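Side-chain contacts in calcium-regulated actin-bundling protein (Dictyostelium discoideum, PDB 4X3N), which binds and bundles actin filaments in a calcium-regulated way and may contribute to the structure and reorganization of filopodia and pseudopodia during cell movement: residues 35-40 and 152-157; 141-146 and 157-162; 187-192 and 245-250. All blocks are in the same frame, centred on the assembly; numbering follows the deposited sequence.

Contact 1: 35-40 and 152-157; sequences CNVAKL and SFLEYL. With CA (calcium ion), chain D.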
ATOM      1  N   CYS A  35      19.237  -1.760  -2.380  1.00 22.24           N
ATOM      2  CA  CYS A  35      17.940  -1.205  -2.008  1.00 25.13           C
ATOM      3  C   CYS A  35      17.899   0.296  -2.209  1.00 25.69           C
ATOM      4  O   CYS A  35      16.854   0.832  -2.653  1.00 26.36           O
ATOM      5  CB  CYS A  35      17.541  -1.573  -0.563  1.00 26.77           C
ATOM      6  SG  CYS A  35      17.129  -3.338  -0.429  1.00 28.59           S
ATOM      7  N   ASN A  36      19.005   0.982  -1.915  1.00 24.29           N
ATOM      8  CA  ASN A  36      19.043   2.431  -2.145  1.00 24.50           C
ATOM      9  C   ASN A  36      18.974   2.841  -3.570  1.00 23.15           C
ATOM     10  O   ASN A  36      18.209   3.721  -3.921  1.00 23.85           O
ATOM     11  CB  ASN A  36      20.257   3.036  -1.476  1.00 27.26           C
ATOM     12  CG  ASN A  36      20.111   3.018   0.024  1.00 30.40           C
ATOM     13  OD1 ASN A  36      18.996   3.095   0.529  1.00 38.22           O
ATOM     14  ND2 ASN A  36      21.203   2.920   0.744  1.00 34.01           N
ATOM     15  N   VAL A  37      19.775   2.205  -4.422  1.00 22.86           N
ATOM     16  CA  VAL A  37      19.705   2.459  -5.837  1.00 19.99           C
ATOM     17  C   VAL A  37      18.278   2.171  -6.321  1.00 18.84           C
ATOM     18  O   VAL A  37      17.734   2.913  -7.126  1.00 19.99           O
ATOM     19  CB  VAL A  37      20.694   1.541  -6.667  1.00 20.01           C
ATOM     20  CG1 VAL A  37      20.521   1.810  -8.174  1.00 18.77           C
ATOM     21  CG2 VAL A  37      22.141   1.793  -6.240  1.00 21.48           C
ATOM     22  N   ALA A  38      17.692   1.045  -5.905  1.00 18.84           N
ATOM     23  CA  ALA A  38      16.382   0.666  -6.370  1.00 18.63           C
ATOM     24  C   ALA A  38      15.226   1.616  -5.918  1.00 21.58           C
ATOM     25  O   ALA A  38      14.151   1.602  -6.492  1.00 25.23           O
ATOM     26  CB  ALA A  38      16.074  -0.793  -6.024  1.00 20.34           C
ATOM     27  N   LYS A  39      15.463   2.464  -4.932  1.00 22.66           N
ATOM     28  CA  LYS A  39      14.499   3.497  -4.549  1.00 25.24           C
ATOM     29  C   LYS A  39      14.736   4.820  -5.213  1.00 24.22           C
ATOM     30  O   LYS A  39      13.956   5.720  -5.022  1.00 23.46           O
ATOM     31  CB  LYS A  39      14.517   3.702  -3.047  1.00 26.63           C
ATOM     32  CG  LYS A  39      13.906   2.516  -2.307  1.00 32.00           C
ATOM     33  CD  LYS A  39      12.389   2.438  -2.560  1.00 32.46           C
ATOM     34  CE  LYS A  39      11.687   1.396  -1.680  1.00 35.77           C
ATOM     35  NZ  LYS A  39      10.252   1.249  -2.117  1.00 33.62           N
ATOM     36  N   LEU A  40      15.777   4.947  -6.010  1.00 22.79           N
ATOM     37  CA  LEU A  40      16.042   6.178  -6.763  1.00 23.64           C
ATOM     38  C   LEU A  40      15.042   6.225  -7.868  1.00 22.34           C
ATOM     39  O   LEU A  40      14.477   5.199  -8.179  1.00 21.47           O
ATOM     40  CB  LEU A  40      17.470   6.220  -7.379  1.00 22.95           C
ATOM     41  CG  LEU A  40      18.638   6.266  -6.418  1.00 24.54           C
ATOM     42  CD1 LEU A  40      20.027   6.090  -7.043  1.00 23.76           C
ATOM     43  CD2 LEU A  40      18.570   7.557  -5.589  1.00 23.98           C
ATOM     44  N   SER A 152      11.521  -2.806  -9.228  1.00 20.15           N
ATOM     45  CA  SER A 152      12.197  -1.615  -9.619  1.00 18.73           C
ATOM     46  C   SER A 152      12.605  -1.758 -11.083  1.00 19.76           C
ATOM     47  O   SER A 152      12.624  -2.859 -11.612  1.00 19.20           O
ATOM     48  CB  SER A 152      13.412  -1.418  -8.756  1.00 19.18           C
ATOM     49  OG  SER A 152      14.271  -2.557  -8.850  1.00 18.99           O
ATOM     50  N   PHE A 153      12.947  -0.653 -11.720  1.00 19.30           N
ATOM     51  CA  PHE A 153      13.525  -0.688 -13.067  1.00 18.49           C
ATOM     52  C   PHE A 153      14.834  -1.396 -13.048  1.00 18.26           C
ATOM     53  O   PHE A 153      15.119  -2.179 -13.942  1.00 18.13           O
ATOM     54  CB  PHE A 153      13.658   0.705 -13.625  1.00 19.45           C
ATOM     55  CG  PHE A 153      13.842   0.780 -15.119  1.00 18.02           C
ATOM     56  CD1 PHE A 153      13.098   0.001 -15.970  1.00 20.58           C
ATOM     57  CD2 PHE A 153      14.703   1.748 -15.677  1.00 21.66           C
ATOM     58  CE1 PHE A 153      13.290   0.084 -17.369  1.00 21.20           C
ATOM     59  CE2 PHE A 153      14.858   1.866 -17.093  1.00 22.00           C
ATOM     60  CZ  PHE A 153      14.187   1.012 -17.908  1.00 21.69           C
ATOM     61  N   LEU A 154      15.607  -1.201 -11.980  1.00 18.26           N
ATOM     62  CA  LEU A 154      16.855  -1.933 -11.774  1.00 18.41           C
ATOM     63  C   LEU A 154      16.630  -3.443 -11.820  1.00 17.97           C
ATOM     64  O   LEU A 154      17.375  -4.138 -12.461  1.00 18.64           O
ATOM     65  CB  LEU A 154      17.561  -1.625 -10.470  1.00 20.94           C
ATOM     66  CG  LEU A 154      18.910  -2.320 -10.193  1.00 23.41           C
ATOM     67  CD1 LEU A 154      20.036  -1.904 -11.150  1.00 25.62           C
ATOM     68  CD2 LEU A 154      19.348  -2.020  -8.782  1.00 24.87           C
ATOM     69  N   GLU A 155      15.645  -3.912 -11.097  1.00 16.47           N
ATOM     70  CA  GLU A 155      15.381  -5.354 -11.010  1.00 20.39           C
ATOM     71  C   GLU A 155      14.921  -5.899 -12.362  1.00 19.46           C
ATOM     72  O   GLU A 155      15.380  -6.943 -12.777  1.00 21.09           O
ATOM     73  CB  GLU A 155      14.383  -5.631  -9.884  1.00 20.65           C
ATOM     74  CG  GLU A 155      15.025  -5.535  -8.523  1.00 20.08           C
ATOM     75  CD  GLU A 155      14.001  -5.521  -7.429  1.00 21.29           C
ATOM     76  OE1 GLU A 155      13.179  -4.600  -7.433  1.00 22.27           O
ATOM     77  OE2 GLU A 155      14.019  -6.444  -6.592  1.00 21.14           O
ATOM     78  N   TYR A 156      14.046  -5.169 -13.043  1.00 19.55           N
ATOM     79  CA  TYR A 156      13.675  -5.518 -14.424  1.00 21.38           C
ATOM     80  C   TYR A 156      14.914  -5.627 -15.330  1.00 19.81           C
ATOM     81  O   TYR A 156      15.066  -6.585 -16.112  1.00 21.09           O
ATOM     82  CB  TYR A 156      12.661  -4.508 -15.012  1.00 20.96           C
ATOM     83  CG  TYR A 156      12.732  -4.432 -16.521  1.00 21.11           C
ATOM     84  CD1 TYR A 156      12.125  -5.409 -17.312  1.00 21.98           C
ATOM     85  CD2 TYR A 156      13.347  -3.366 -17.165  1.00 20.20           C
ATOM     86  CE1 TYR A 156      12.171  -5.332 -18.720  1.00 22.91           C
ATOM     87  CE2 TYR A 156      13.437  -3.293 -18.537  1.00 21.56           C
ATOM     88  CZ  TYR A 156      12.860  -4.298 -19.330  1.00 23.94           C
ATOM     89  OH  TYR A 156      12.922  -4.226 -20.733  1.00 22.94           O
ATOM     90  N   LEU A 157      15.806  -4.654 -15.236  1.00 17.98           N
ATOM     91  CA  LEU A 157      17.010  -4.653 -16.058  1.00 17.78           C
ATOM     92  C   LEU A 157      17.959  -5.791 -15.841  1.00 19.21           C
ATOM     93  O   LEU A 157      18.438  -6.414 -16.788  1.00 20.36           O
ATOM     94  CB  LEU A 157      17.772  -3.358 -15.907  1.00 18.32           C
ATOM     95  CG  LEU A 157      17.001  -2.187 -16.500  1.00 17.59           C
ATOM     96  CD1 LEU A 157      17.647  -0.856 -16.086  1.00 18.62           C
ATOM     97  CD2 LEU A 157      16.972  -2.185 -18.047  1.00 18.00           C
TER
HETATM   98 CA    CA D 301      12.111  -5.558  -5.198  1.00 25.66          CA
HETATM   99  O   HOH W   1      12.677  -3.278  -4.785  1.00 19.76           O
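The second helix of a calcium-bound EF-hand begins here, where Ser-152 and Leu-154 pack on Val-37 and Ala-38 at the end of helix 28-38. Leu-154 touches the neighbouring helix with one branch, CD2, which stands 4.1 Å from Val-37 CG1. The two side chains cross at about a right angle, and it is the valine methyl anti to the backbone N (chi1 177°) that meets the leucine. Beside them the methyl of Ala-38 lies against the hydroxymethyl group of Ser-152, with Ala-38 CB 3.8 Å from Ser-152 OG. All four residues are buried; Phe-34 also touches Leu-154, and His-48 of helix 42-57 touches Val-37.

Ser-152 is also the N-cap of helix 153-160 and forms a capping box with Glu-155. Ser-152 OG accepts from Glu-155 N at 3.0 Å, while Glu-155 OE1 accepts from Ser-152 N (3.0 Å, 159°). The serine hydroxyl donates to the same Glu-155 OE1 at 2.7 Å. Both donors come from the anti side of the carboxylate, about 20° out of its plane. Together with the metal they hold the group against rotation, and it binds calcium through both oxygens, OE1 at 2.7 Å and OE2 at 2.5 Å.

Contact 2: 141-146 and 157-162; sequences EKVDVN and LLYQYK. With CA (calcium ion), chain D.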
ATOM      1  N   GLU A 141      10.201 -15.503  -7.842  1.00 28.55           N
ATOM      2  CA  GLU A 141      11.364 -16.381  -7.865  1.00 26.84           C
ATOM      3  C   GLU A 141      12.639 -15.701  -8.335  1.00 27.10           C
ATOM      4  O   GLU A 141      13.703 -16.009  -7.861  1.00 25.73           O
ATOM      5  CB  GLU A 141      11.094 -17.562  -8.806  1.00 30.65           C
ATOM      6  CG  GLU A 141      10.231 -18.608  -8.122  1.00 39.72           C
ATOM      7  CD  GLU A 141       9.913 -19.810  -8.997  1.00 38.59           C
ATOM      8  OE1 GLU A 141       8.905 -20.482  -8.722  1.00 36.33           O
ATOM      9  OE2 GLU A 141      10.653 -20.040  -9.960  1.00 40.15           O
ATOM     10  N   LYS A 142      12.538 -14.772  -9.271  1.00 27.04           N
ATOM     11  CA  LYS A 142      13.689 -14.262  -9.941  1.00 27.08           C
ATOM     12  C   LYS A 142      13.844 -12.766  -9.907  1.00 25.92           C
ATOM     13  O   LYS A 142      14.922 -12.327  -9.732  1.00 27.26           O
ATOM     14  CB  LYS A 142      13.591 -14.593 -11.388  1.00 29.40           C
ATOM     15  CG  LYS A 142      13.427 -16.081 -11.640  1.00 35.48           C
ATOM     16  CD  LYS A 142      14.748 -16.764 -11.337  1.00 40.27           C
ATOM     17  CE  LYS A 142      14.762 -18.229 -11.752  1.00 45.39           C
ATOM     18  NZ  LYS A 142      14.198 -18.372 -13.129  1.00 47.27           N
ATOM     19  N   VAL A 143      12.797 -11.993 -10.147  1.00 24.29           N
ATOM     20  CA  VAL A 143      12.972 -10.564 -10.388  1.00 22.90           C
ATOM     21  C   VAL A 143      13.107  -9.791  -9.100  1.00 23.30           C
ATOM     22  O   VAL A 143      13.949  -8.878  -9.021  1.00 21.85           O
ATOM     23  CB  VAL A 143      11.868  -9.959 -11.248  1.00 23.57           C
ATOM     24  CG1 VAL A 143      12.098  -8.456 -11.517  1.00 23.41           C
ATOM     25  CG2 VAL A 143      11.741 -10.715 -12.561  1.00 24.12           C
ATOM     26  N   ASP A 144      12.259 -10.125  -8.120  1.00 23.69           N
ATOM     27  CA  ASP A 144      12.251  -9.401  -6.823  1.00 22.65           C
ATOM     28  C   ASP A 144      13.340  -9.851  -5.857  1.00 22.54           C
ATOM     29  O   ASP A 144      13.054 -10.509  -4.800  1.00 24.82           O
ATOM     30  CB  ASP A 144      10.873  -9.494  -6.171  1.00 21.60           C
ATOM     31  CG  ASP A 144      10.777  -8.705  -4.864  1.00 21.28           C
ATOM     32  OD1 ASP A 144      11.549  -7.755  -4.667  1.00 22.42           O
ATOM     33  OD2 ASP A 144       9.900  -9.055  -4.058  1.00 19.85           O
ATOM     34  N   VAL A 145      14.555  -9.379  -6.139  1.00 21.66           N
ATOM     35  CA  VAL A 145      15.722  -9.862  -5.454  1.00 25.37           C
ATOM     36  C   VAL A 145      15.914  -9.338  -4.042  1.00 23.29           C
ATOM     37  O   VAL A 145      16.569  -9.978  -3.268  1.00 20.82           O
ATOM     38  CB  VAL A 145      16.993  -9.706  -6.290  1.00 32.28           C
ATOM     39  CG1 VAL A 145      16.787 -10.321  -7.705  1.00 31.90           C
ATOM     40  CG2 VAL A 145      17.406  -8.274  -6.364  1.00 32.96           C
ATOM     41  N   ASN A 146      15.290  -8.222  -3.668  1.00 22.21           N
ATOM     42  CA  ASN A 146      15.350  -7.841  -2.270  1.00 22.37           C
ATOM     43  C   ASN A 146      14.112  -8.225  -1.472  1.00 23.03           C
ATOM     44  O   ASN A 146      13.962  -7.780  -0.351  1.00 21.86           O
ATOM     45  CB  ASN A 146      15.653  -6.372  -2.140  1.00 22.09           C
ATOM     46  CG  ASN A 146      14.716  -5.534  -2.936  1.00 21.96           C
ATOM     47  OD1 ASN A 146      13.754  -6.038  -3.493  1.00 20.43           O
ATOM     48  ND2 ASN A 146      15.016  -4.248  -3.038  1.00 26.10           N
ATOM     49  N   LEU A 157      15.806  -4.654 -15.236  1.00 17.98           N
ATOM     50  CA  LEU A 157      17.010  -4.653 -16.058  1.00 17.78           C
ATOM     51  C   LEU A 157      17.959  -5.791 -15.841  1.00 19.21           C
ATOM     52  O   LEU A 157      18.438  -6.414 -16.788  1.00 20.36           O
ATOM     53  CB  LEU A 157      17.772  -3.358 -15.907  1.00 18.32           C
ATOM     54  CG  LEU A 157      17.001  -2.187 -16.500  1.00 17.59           C
ATOM     55  CD1 LEU A 157      17.647  -0.856 -16.086  1.00 18.62           C
ATOM     56  CD2 LEU A 157      16.972  -2.185 -18.047  1.00 18.00           C
ATOM     57  N   LEU A 158      18.205  -6.107 -14.586  1.00 19.77           N
ATOM     58  CA  LEU A 158      19.103  -7.160 -14.257  1.00 20.99           C
ATOM     59  C   LEU A 158      18.620  -8.507 -14.753  1.00 22.79           C
ATOM     60  O   LEU A 158      19.443  -9.352 -15.182  1.00 22.20           O
ATOM     61  CB  LEU A 158      19.250  -7.225 -12.759  1.00 22.34           C
ATOM     62  CG  LEU A 158      20.423  -6.517 -12.055  1.00 22.93           C
ATOM     63  CD1 LEU A 158      21.456  -5.795 -12.854  1.00 22.81           C
ATOM     64  CD2 LEU A 158      19.966  -5.789 -10.839  1.00 23.86           C
ATOM     65  N   TYR A 159      17.314  -8.730 -14.645  1.00 22.69           N
ATOM     66  CA  TYR A 159      16.738  -9.981 -15.066  1.00 24.68           C
ATOM     67  C   TYR A 159      16.630 -10.022 -16.590  1.00 24.60           C
ATOM     68  O   TYR A 159      16.950 -11.032 -17.177  1.00 23.67           O
ATOM     69  CB  TYR A 159      15.410 -10.307 -14.375  1.00 25.76           C
ATOM     70  CG  TYR A 159      14.948 -11.727 -14.686  1.00 28.11           C
ATOM     71  CD1 TYR A 159      15.630 -12.829 -14.163  1.00 27.70           C
ATOM     72  CD2 TYR A 159      13.880 -11.957 -15.547  1.00 28.63           C
ATOM     73  CE1 TYR A 159      15.243 -14.118 -14.477  1.00 29.02           C
ATOM     74  CE2 TYR A 159      13.502 -13.232 -15.887  1.00 28.97           C
ATOM     75  CZ  TYR A 159      14.182 -14.295 -15.348  1.00 31.37           C
ATOM     76  OH  TYR A 159      13.771 -15.546 -15.658  1.00 39.84           O
ATOM     77  N   GLN A 160      16.287  -8.913 -17.229  1.00 23.77           N
ATOM     78  CA  GLN A 160      16.244  -8.890 -18.702  1.00 23.13           C
ATOM     79  C   GLN A 160      17.608  -9.236 -19.312  1.00 23.28           C
ATOM     80  O   GLN A 160      17.695 -10.002 -20.261  1.00 21.67           O
ATOM     81  CB  GLN A 160      15.747  -7.555 -19.185  1.00 23.25           C
ATOM     82  CG  GLN A 160      15.711  -7.376 -20.677  1.00 24.49           C
ATOM     83  CD  GLN A 160      14.684  -8.261 -21.368  1.00 25.28           C
ATOM     84  OE1 GLN A 160      13.525  -8.202 -21.057  1.00 27.86           O
ATOM     85  NE2 GLN A 160      15.125  -9.073 -22.316  1.00 26.56           N
ATOM     86  N   TYR A 161      18.677  -8.726 -18.712  1.00 22.55           N
ATOM     87  CA  TYR A 161      20.030  -8.841 -19.275  1.00 22.98           C
ATOM     88  C   TYR A 161      20.790  -9.828 -18.473  1.00 23.15           C
ATOM     89  O   TYR A 161      22.003  -9.731 -18.327  1.00 26.96           O
ATOM     90  CB  TYR A 161      20.656  -7.444 -19.285  1.00 22.89           C
ATOM     91  CG  TYR A 161      19.897  -6.548 -20.158  1.00 21.52           C
ATOM     92  CD1 TYR A 161      19.894  -6.719 -21.544  1.00 21.07           C
ATOM     93  CD2 TYR A 161      19.128  -5.516 -19.639  1.00 20.47           C
ATOM     94  CE1 TYR A 161      19.172  -5.880 -22.376  1.00 21.24           C
ATOM     95  CE2 TYR A 161      18.406  -4.675 -20.482  1.00 21.06           C
ATOM     96  CZ  TYR A 161      18.416  -4.859 -21.829  1.00 19.11           C
ATOM     97  OH  TYR A 161      17.636  -4.027 -22.601  1.00 20.00           O
ATOM     98  N   LYS A 162      20.092 -10.854 -17.969  1.00 23.82           N
ATOM     99  CA  LYS A 162      20.716 -11.800 -17.098  1.00 24.67           C
ATOM    100  C   LYS A 162      21.810 -12.695 -17.738  1.00 25.07           C
ATOM    101  O   LYS A 162      22.611 -13.285 -16.982  1.00 23.93           O
ATOM    102  CB  LYS A 162      19.694 -12.708 -16.398  1.00 27.13           C
ATOM    103  CG  LYS A 162      18.999 -13.730 -17.324  1.00 30.15           C
ATOM    104  CD  LYS A 162      17.868 -14.434 -16.624  1.00 32.81           C
ATOM    105  CE  LYS A 162      16.981 -15.170 -17.620  1.00 36.80           C
ATOM    106  NZ  LYS A 162      17.755 -16.319 -18.131  1.00 38.67           N
TER
HETATM  107 CA    CA D 301      12.111  -5.558  -5.198  1.00 25.66          CA
HETATM  108  O   HOH W   1      12.677  -3.278  -4.785  1.00 19.76           O
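Asp-144 OD2 is gripped by Gly-149 N and by Tyr-101 OH of the second subunit, both hydrogen-bonded to it, while Asp-144 OD1 binds the calcium ion at 2.3 Å. This ligand directly follows helix 132-143, whose last turn packs through Lys-142 and Val-143 on the ring of Tyr-159. Lys-142 meets one side of the ring with its aliphatic part: Lys-142 CB lies 3.5 Å from Tyr-159 CE1. Chi1 (-56°), with CG anti to the carbonyl carbon, brings Lys-142 CG to 3.9 Å from Tyr-159 CE1, and the bend at chi2 keeps Lys-142 CD within 4.1 Å of the same CE1. Val-143 CG2 sits 3.9 Å from Tyr-159 CD2, toward the root of the ring. Both neighbours approach the ring obliquely. Its hydroxyl is hydrogen-bonded to Glu-138 OE1, one turn back on helix 132-143, so the tyrosine spans from the valine to the acid. Replacing Tyr-159 by an alanine would probably open a gap beside Val-143 and the lysine chain and leave Glu-138 without its hydroxyl mate. The contact thus joins the two helices that flank the calcium loop, the helix-loop-helix arrangement of an EF-hand.

Contact 3: 187-192 and 245-250; sequences RLALEE and EAAVRT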
ATOM      1  N   ARG A 187      22.844  16.473 -14.583  1.00 22.22           N
ATOM      2  CA  ARG A 187      21.555  15.797 -14.315  1.00 22.83           C
ATOM      3  C   ARG A 187      20.515  16.812 -13.734  1.00 23.62           C
ATOM      4  O   ARG A 187      19.371  16.898 -14.146  1.00 21.67           O
ATOM      5  CB  ARG A 187      21.755  14.683 -13.284  1.00 23.40           C
ATOM      6  CG  ARG A 187      20.445  14.011 -12.921  1.00 24.30           C
ATOM      7  CD  ARG A 187      20.615  12.719 -12.148  1.00 26.69           C
ATOM      8  NE  ARG A 187      21.488  12.802 -10.994  1.00 26.27           N
ATOM      9  CZ  ARG A 187      21.128  13.307  -9.812  1.00 24.95           C
ATOM     10  NH1 ARG A 187      19.953  13.878  -9.601  1.00 27.92           N
ATOM     11  NH2 ARG A 187      21.980  13.268  -8.834  1.00 28.28           N
ATOM     12  N   LEU A 188      20.943  17.570 -12.761  1.00 22.97           N
ATOM     13  CA  LEU A 188      20.049  18.541 -12.148  1.00 27.26           C
ATOM     14  C   LEU A 188      19.684  19.662 -13.081  1.00 26.09           C
ATOM     15  O   LEU A 188      18.574  20.182 -12.992  1.00 27.11           O
ATOM     16  CB  LEU A 188      20.671  19.129 -10.874  1.00 27.56           C
ATOM     17  CG  LEU A 188      20.903  18.107  -9.773  1.00 32.11           C
ATOM     18  CD1 LEU A 188      21.707  18.729  -8.615  1.00 34.84           C
ATOM     19  CD2 LEU A 188      19.570  17.580  -9.308  1.00 33.31           C
ATOM     20  N   ALA A 189      20.577  20.048 -13.978  1.00 24.33           N
ATOM     21  CA  ALA A 189      20.181  20.998 -14.987  1.00 23.99           C
ATOM     22  C   ALA A 189      19.085  20.437 -15.905  1.00 23.68           C
ATOM     23  O   ALA A 189      18.141  21.124 -16.317  1.00 21.00           O
ATOM     24  CB  ALA A 189      21.393  21.407 -15.808  1.00 24.56           C
ATOM     25  N   LEU A 190      19.234  19.179 -16.279  1.00 23.95           N
ATOM     26  CA  LEU A 190      18.154  18.495 -17.000  1.00 24.60           C
ATOM     27  C   LEU A 190      16.844  18.442 -16.184  1.00 24.30           C
ATOM     28  O   LEU A 190      15.787  18.684 -16.723  1.00 25.23           O
ATOM     29  CB  LEU A 190      18.611  17.120 -17.472  1.00 22.80           C
ATOM     30  CG  LEU A 190      19.528  17.134 -18.714  1.00 22.57           C
ATOM     31  CD1 LEU A 190      20.324  15.861 -18.888  1.00 22.60           C
ATOM     32  CD2 LEU A 190      18.781  17.478 -19.973  1.00 21.43           C
ATOM     33  N   GLU A 191      16.908  18.210 -14.877  1.00 25.67           N
ATOM     34  CA  GLU A 191      15.710  18.168 -14.084  1.00 24.89           C
ATOM     35  C   GLU A 191      15.091  19.572 -14.043  1.00 25.17           C
ATOM     36  O   GLU A 191      13.881  19.732 -14.023  1.00 27.14           O
ATOM     37  CB  GLU A 191      15.952  17.615 -12.665  1.00 29.35           C
ATOM     38  CG  GLU A 191      14.726  17.705 -11.775  1.00 35.42           C
ATOM     39  CD  GLU A 191      13.445  17.081 -12.398  1.00 41.82           C
ATOM     40  OE1 GLU A 191      13.563  16.140 -13.243  1.00 42.25           O
ATOM     41  OE2 GLU A 191      12.313  17.541 -12.053  1.00 45.21           O
ATOM     42  N   GLU A 192      15.913  20.596 -14.034  1.00 24.45           N
ATOM     43  CA  GLU A 192      15.367  21.937 -14.098  1.00 25.03           C
ATOM     44  C   GLU A 192      14.643  22.191 -15.472  1.00 23.92           C
ATOM     45  O   GLU A 192      13.675  22.900 -15.526  1.00 25.50           O
ATOM     46  CB  GLU A 192      16.497  22.921 -13.810  1.00 26.54           C
ATOM     47  CG  GLU A 192      16.181  24.374 -14.097  1.00 31.77           C
ATOM     48  CD  GLU A 192      15.112  24.945 -13.211  1.00 35.65           C
ATOM     49  OE1 GLU A 192      14.962  24.425 -12.113  1.00 36.94           O
ATOM     50  OE2 GLU A 192      14.422  25.895 -13.645  1.00 41.35           O
ATOM     51  N   GLU A 245      22.318  22.155 -21.662  1.00 24.32           N
ATOM     52  CA  GLU A 245      23.222  21.794 -22.735  1.00 29.01           C
ATOM     53  C   GLU A 245      24.654  22.093 -22.405  1.00 30.14           C
ATOM     54  O   GLU A 245      25.563  21.291 -22.680  1.00 27.35           O
ATOM     55  CB  GLU A 245      22.829  22.501 -24.048  1.00 29.79           C
ATOM     56  CG  GLU A 245      23.814  22.159 -25.161  1.00 34.75           C
ATOM     57  CD  GLU A 245      23.259  22.363 -26.577  1.00 37.35           C
ATOM     58  OE1 GLU A 245      22.117  22.775 -26.779  1.00 37.69           O
ATOM     59  OE2 GLU A 245      23.987  22.122 -27.530  1.00 45.66           O
ATOM     60  N   ALA A 246      24.875  23.247 -21.791  1.00 29.66           N
ATOM     61  CA  ALA A 246      26.213  23.624 -21.358  1.00 30.20           C
ATOM     62  C   ALA A 246      26.689  22.701 -20.276  1.00 27.77           C
ATOM     63  O   ALA A 246      27.859  22.323 -20.204  1.00 26.08           O
ATOM     64  CB  ALA A 246      26.252  25.079 -20.861  1.00 28.39           C
ATOM     65  N   ALA A 247      25.820  22.350 -19.373  1.00 25.24           N
ATOM     66  CA  ALA A 247      26.274  21.516 -18.304  1.00 26.19           C
ATOM     67  C   ALA A 247      26.574  20.093 -18.864  1.00 27.98           C
ATOM     68  O   ALA A 247      27.555  19.447 -18.479  1.00 29.05           O
ATOM     69  CB  ALA A 247      25.215  21.440 -17.235  1.00 28.29           C
ATOM     70  N   VAL A 248      25.707  19.604 -19.728  1.00 27.67           N
ATOM     71  CA  VAL A 248      25.926  18.243 -20.344  1.00 28.59           C
ATOM     72  C   VAL A 248      27.268  18.193 -21.083  1.00 31.48           C
ATOM     73  O   VAL A 248      28.088  17.289 -20.838  1.00 27.94           O
ATOM     74  CB  VAL A 248      24.756  17.872 -21.256  1.00 25.72           C
ATOM     75  CG1 VAL A 248      25.090  16.715 -22.169  1.00 26.60           C
ATOM     76  CG2 VAL A 248      23.567  17.496 -20.373  1.00 28.31           C
ATOM     77  N   ARG A 249      27.512  19.203 -21.925  1.00 35.38           N
ATOM     78  CA  ARG A 249      28.820  19.385 -22.590  1.00 37.23           C
ATOM     79  C   ARG A 249      30.010  19.339 -21.641  1.00 36.35           C
ATOM     80  O   ARG A 249      30.939  18.564 -21.864  1.00 34.72           O
ATOM     81  CB  ARG A 249      28.866  20.711 -23.361  1.00 41.30           C
ATOM     82  CG  ARG A 249      28.144  20.620 -24.701  1.00 52.50           C
ATOM     83  CD  ARG A 249      28.921  21.219 -25.887  1.00 59.08           C
ATOM     84  NE  ARG A 249      28.633  22.653 -26.069  1.00 65.92           N
ATOM     85  CZ  ARG A 249      27.487  23.168 -26.545  1.00 63.40           C
ATOM     86  NH1 ARG A 249      26.486  22.381 -26.898  1.00 60.80           N
ATOM     87  NH2 ARG A 249      27.335  24.492 -26.663  1.00 57.30           N
ATOM     88  N   THR A 250      30.021  20.174 -20.601  1.00 32.77           N
ATOM     89  CA  THR A 250      31.207  20.156 -19.760  1.00 35.19           C
ATOM     90  C   THR A 250      31.364  18.825 -19.079  1.00 35.04           C
ATOM     91  O   THR A 250      32.477  18.305 -19.002  1.00 34.88           O
ATOM     92  CB  THR A 250      31.451  21.375 -18.783  1.00 36.72           C
ATOM     93  OG1 THR A 250      31.247  21.011 -17.424  1.00 41.92           O
ATOM     94  CG2 THR A 250      30.695  22.587 -19.121  1.00 32.47           C
TER
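Leu-190 and Val-248 meet between two helices of an antiparallel helical hairpin, 181-211 and 232-255, in the region of the C-terminal F-actin-bundling family; helix 273-290 packs against the same place as a third helix. Followed outward, Leu-190 closes on its partner one atom at a time. Its CB is still 5.8 Å from Val-248 CG2 and makes no contact with it. The first torsion puts Leu-190 CG anti to the carbonyl carbon (chi1 -77°) and turns the chain toward the opposing helix, bringing CG to 4.4 Å from Val-248 CG2. At the fork the branches part: CD1 goes on to make the contact, 3.9 Å from Val-248 CG2, whereas Leu-190 CD2 stays 4.8 Å from that methyl. The two side chains cross at about a right angle, and one methyl of each does the touching. Met-279, Asp-282 and Lys-286 of helix 273-290 also touch the leucine, and Asn-280 touches Val-248, so this buried pair lies where the three helices come together.

Alongside it, two alanines face each other, Ala-189 CB and Ala-247 CB being 4.1 Å apart. With only methyl groups between them the backbones come close, their CA atoms 7.0 Å from each other. Ala-186, one turn earlier on helix 181-211, touches both Ala-247 and Val-248 and extends the same small-residue surface.

Polar groups take no part between these two segments. The CB of Glu-245 is directed away from segment 187-192; its OE1 forms a salt bridge with Lys-287 of helix 273-290, and its other oxygen serves a partner one turn on along its own helix. There the guanidinium of Arg-249 presents its edge to the carboxylate, and Arg-249 NH1 donates to Glu-245 OE2 at 2.6 Å with a bent angle of 133°.

How the contacts relate
Contacts 1 and 2 are two sides of one calcium-binding unit: both use helix 153-160 and supply ligands to the same ion, their centres about 10 Å apart. Contact 1 is fully buried and fastens that helix to helix 28-38, whereas contact 2, with a lysine at its border, is only partly buried and ties it to helix 132-143. Asp-148 and the carbonyl of Arg-150 complete the protein ligands. Contact 3 belongs to the long C-terminal helices, its centre about 23 Å from that of contact 1 and 31 Å from that of contact 2. It has no metal; aliphatic side chains alone meet between its two segments, and the salt bridges of Glu-245 lie within its own helix and to helix 273-290.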